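Local structure of mutual gliding-motility protein MglA (Myxococcus xanthus DK 1622, 6H17) at residues L29-N34 with V174-T179. The protein binds and hydrolyses GTP as a small Ras-like GTPase, an intracellular switch that coordinates the two gliding motilities and controls direction and speed of movement. Residues are numbered along the deposited sequence; the frame is centred on the assembly and turned at random.
Sequences LQYIYN and VGVFDT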
ATOM      1  N   LEU A  29       0.987   8.495   1.125  1.00 10.79           N
ATOM      2  CA  LEU A  29       0.673   9.066  -0.190  1.00 11.39           C
ATOM      3  C   LEU A  29       0.868  10.578  -0.225  1.00 11.97           C
ATOM      4  O   LEU A  29       1.270  11.128  -1.256  1.00 12.32           O
ATOM      5  CB  LEU A  29      -0.731   8.678  -0.640  1.00 12.15           C
ATOM      6  CG  LEU A  29      -0.813   7.371  -1.432  1.00 13.37           C
ATOM      7  CD1 LEU A  29      -0.394   6.166  -0.630  1.00 13.68           C
ATOM      8  CD2 LEU A  29      -2.208   7.181  -2.022  1.00 13.66           C
ATOM      9  N   GLN A  30       0.578  11.268   0.877  1.00 11.56           N
ATOM     10  CA  GLN A  30       0.793  12.717   0.920  0.57 11.17           C
ATOM     11  C   GLN A  30       2.268  13.046   0.753  1.00 11.65           C
ATOM     12  O   GLN A  30       2.630  13.979   0.022  1.00 13.04           O
ATOM     13  CB  GLN A  30       0.243  13.293   2.232  0.57 14.06           C
ATOM     14  CG  GLN A  30      -1.271  13.260   2.286  0.57 13.19           C
ATOM     15  CD  GLN A  30      -1.915  13.567   3.640  0.57 19.48           C
ATOM     16  OE1 GLN A  30      -1.353  13.327   4.718  0.57 19.34           O
ATOM     17  NE2 GLN A  30      -3.146  14.071   3.574  0.57 18.11           N
ATOM     18  N   TYR A  31       3.154  12.302   1.428  1.00 11.80           N
ATOM     19  CA  TYR A  31       4.583  12.551   1.291  1.00 11.16           C
ATOM     20  C   TYR A  31       5.035  12.242  -0.131  1.00 11.99           C
ATOM     21  O   TYR A  31       5.777  13.020  -0.747  1.00 12.41           O
ATOM     22  CB  TYR A  31       5.377  11.701   2.295  1.00 12.17           C
ATOM     23  CG  TYR A  31       6.840  12.077   2.281  1.00 11.36           C
ATOM     24  CD1 TYR A  31       7.296  13.127   3.057  1.00 12.43           C
ATOM     25  CD2 TYR A  31       7.740  11.448   1.426  1.00 11.64           C
ATOM     26  CE1 TYR A  31       8.610  13.536   2.995  1.00 13.23           C
ATOM     27  CE2 TYR A  31       9.069  11.835   1.389  1.00 12.85           C
ATOM     28  CZ  TYR A  31       9.485  12.881   2.164  1.00 12.92           C
ATOM     29  OH  TYR A  31      10.798  13.309   2.130  1.00 16.63           O
ATOM     30  N   ILE A  32       4.598  11.102  -0.677  1.00 11.69           N
ATOM     31  CA  ILE A  32       4.938  10.742  -2.058  1.00 11.96           C
ATOM     32  C   ILE A  32       4.514  11.858  -3.009  1.00 13.06           C
ATOM     33  O   ILE A  32       5.287  12.303  -3.874  1.00 13.84           O
ATOM     34  CB  ILE A  32       4.308   9.394  -2.439  1.00 12.23           C
ATOM     35  CG1 ILE A  32       4.930   8.268  -1.613  1.00 12.82           C
ATOM     36  CG2 ILE A  32       4.509   9.119  -3.921  1.00 13.29           C
ATOM     37  CD1 ILE A  32       4.119   6.975  -1.628  1.00 13.05           C
ATOM     38  N   TYR A  33       3.281  12.322  -2.885  1.00 12.01           N
ATOM     39  CA  TYR A  33       2.825  13.399  -3.756  1.00 13.12           C
ATOM     40  C   TYR A  33       3.674  14.648  -3.579  1.00 14.56           C
ATOM     41  O   TYR A  33       4.098  15.278  -4.559  1.00 15.27           O
ATOM     42  CB  TYR A  33       1.355  13.712  -3.485  1.00 14.34           C
ATOM     43  CG  TYR A  33       0.874  14.873  -4.309  1.00 14.95           C
ATOM     44  CD1 TYR A  33       0.613  14.727  -5.665  1.00 14.46           C
ATOM     45  CD2 TYR A  33       0.707  16.120  -3.743  1.00 17.70           C
ATOM     46  CE1 TYR A  33       0.205  15.796  -6.436  1.00 16.16           C
ATOM     47  CE2 TYR A  33       0.283  17.195  -4.504  1.00 20.86           C
ATOM     48  CZ  TYR A  33       0.031  17.008  -5.844  1.00 19.72           C
ATOM     49  OH  TYR A  33      -0.392  18.081  -6.621  1.00 25.95           O
ATOM     50  N   ASN A  34       3.925  15.036  -2.331  1.00 13.64           N
ATOM     51  CA  ASN A  34       4.613  16.298  -2.094  1.00 13.96           C
ATOM     52  C   ASN A  34       6.024  16.284  -2.654  1.00 15.11           C
ATOM     53  O   ASN A  34       6.528  17.323  -3.110  1.00 17.14           O
ATOM     54  CB  ASN A  34       4.651  16.599  -0.593  1.00 15.87           C
ATOM     55  CG  ASN A  34       3.308  16.984  -0.041  1.00 20.20           C
ATOM     56  OD1 ASN A  34       2.397  17.327  -0.781  1.00 23.10           O
ATOM     57  ND2 ASN A  34       3.182  16.946   1.283  1.00 24.76           N
ATOM     58  N   VAL A 174      10.774   9.307   6.236  1.00 12.13           N
ATOM     59  CA  VAL A 174      11.681   8.187   6.496  1.00 10.77           C
ATOM     60  C   VAL A 174      11.042   6.919   5.950  1.00 11.08           C
ATOM     61  O   VAL A 174       9.902   6.586   6.303  1.00 11.32           O
ATOM     62  CB  VAL A 174      11.977   8.059   7.985  1.00 11.20           C
ATOM     63  CG1 VAL A 174      12.861   6.828   8.221  1.00 12.59           C
ATOM     64  CG2 VAL A 174      12.618   9.310   8.567  1.00 12.13           C
ATOM     65  N   GLY A 175      11.755   6.212   5.064  1.00 11.61           N
ATOM     66  CA  GLY A 175      11.311   4.931   4.538  1.00 11.86           C
ATOM     67  C   GLY A 175      10.230   4.976   3.474  1.00 11.46           C
ATOM     68  O   GLY A 175       9.874   3.925   2.934  1.00 11.95           O
ATOM     69  N   VAL A 176       9.669   6.139   3.168  1.00 11.36           N
ATOM     70  CA  VAL A 176       8.479   6.178   2.322  1.00 10.63           C
ATOM     71  C   VAL A 176       8.795   5.811   0.874  1.00 10.76           C
ATOM     72  O   VAL A 176       8.127   4.953   0.272  1.00 11.28           O
ATOM     73  CB  VAL A 176       7.789   7.548   2.444  1.00 10.39           C
ATOM     74  CG1 VAL A 176       6.667   7.714   1.413  1.00 11.73           C
ATOM     75  CG2 VAL A 176       7.259   7.761   3.845  1.00 11.74           C
ATOM     76  N   PHE A 177       9.774   6.469   0.264  1.00 11.73           N
ATOM     77  CA  PHE A 177      10.115   6.113  -1.104  1.00 11.60           C
ATOM     78  C   PHE A 177      10.741   4.727  -1.195  1.00 11.65           C
ATOM     79  O   PHE A 177      10.506   4.020  -2.194  1.00 12.74           O
ATOM     80  CB  PHE A 177      11.015   7.177  -1.762  1.00 11.81           C
ATOM     81  CG  PHE A 177      10.276   8.386  -2.234  1.00 13.37           C
ATOM     82  CD1 PHE A 177       9.346   8.289  -3.247  1.00 16.42           C
ATOM     83  CD2 PHE A 177      10.530   9.628  -1.691  1.00 17.81           C
ATOM     84  CE1 PHE A 177       8.668   9.415  -3.703  1.00 18.40           C
ATOM     85  CE2 PHE A 177       9.852  10.754  -2.141  1.00 20.07           C
ATOM     86  CZ  PHE A 177       8.904  10.626  -3.142  1.00 17.75           C
ATOM     87  N   ASP A 178      11.519   4.305  -0.211  1.00 12.11           N
ATOM     88  CA  ASP A 178      12.075   2.952  -0.276  1.00 12.21           C
ATOM     89  C   ASP A 178      10.970   1.904  -0.300  1.00 12.53           C
ATOM     90  O   ASP A 178      11.054   0.907  -1.029  1.00 13.25           O
ATOM     91  CB  ASP A 178      13.014   2.674   0.894  1.00 13.57           C
ATOM     92  CG  ASP A 178      14.367   3.324   0.739  1.00 14.95           C
ATOM     93  OD1 ASP A 178      14.678   3.881  -0.344  1.00 16.83           O
ATOM     94  OD2 ASP A 178      15.134   3.245   1.719  1.00 18.23           O
ATOM     95  N   THR A 179       9.935   2.095   0.515  1.00 12.38           N
ATOM     96  CA  THR A 179       8.809   1.160   0.544  1.00 11.93           C
ATOM     97  C   THR A 179       8.133   1.104  -0.817  1.00 12.67           C
ATOM     98  O   THR A 179       7.874   0.018  -1.356  1.00 12.55           O
ATOM     99  CB  THR A 179       7.802   1.609   1.604  1.00 10.44           C
ATOM    100  OG1 THR A 179       8.371   1.583   2.916  1.00 11.33           O
ATOM    101  CG2 THR A 179       6.560   0.734   1.637  1.00 13.99           C
TER
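Tyr31 reaches Phe177 with CG anti to its backbone N (chi1 -173°), and Phe177 reaches back with CG beside its own N and anti to the carbonyl carbon (chi1 -79°). In this Ras-like P-loop GTPase fold, the contact illustrates how apolar side chains join two helices distant in sequence: helix 25-35, which follows the nucleotide-binding P-loop, and the start of the C-terminal helix 176-193. The rings touch through CE2 of Tyr31 and CE2 of Phe177, 3.8 Å apart, their planes inclined at 64°. Val176 points at the first helix and its CG1 touches two neighbours, 3.5 Å from CG1 of Ile32 and 3.9 Å from CD2 of Tyr31. The tip of the Phe177 ring also reaches the backbone of Ile32, its CZ 4.1 Å from both Ile32 CA and Ile32 O; an alanine here would probably open a gap beside Ile32 and leave the Tyr31 ring without its aromatic neighbour, with Val176 alone touching it from the second helix segment. Beyond this layer, Ile32 continues into the core against Leu60, Leu62 and Leu76 of the sheet. The second helix opens with Gly175 as N-cap, its positive phi suited to glycine. The Gly175 carbonyl oxygen accepts from both Thr179 N and Thr179 OG1, the latter at 2.8 Å, and these donors approach from opposite faces of the carbonyl plane.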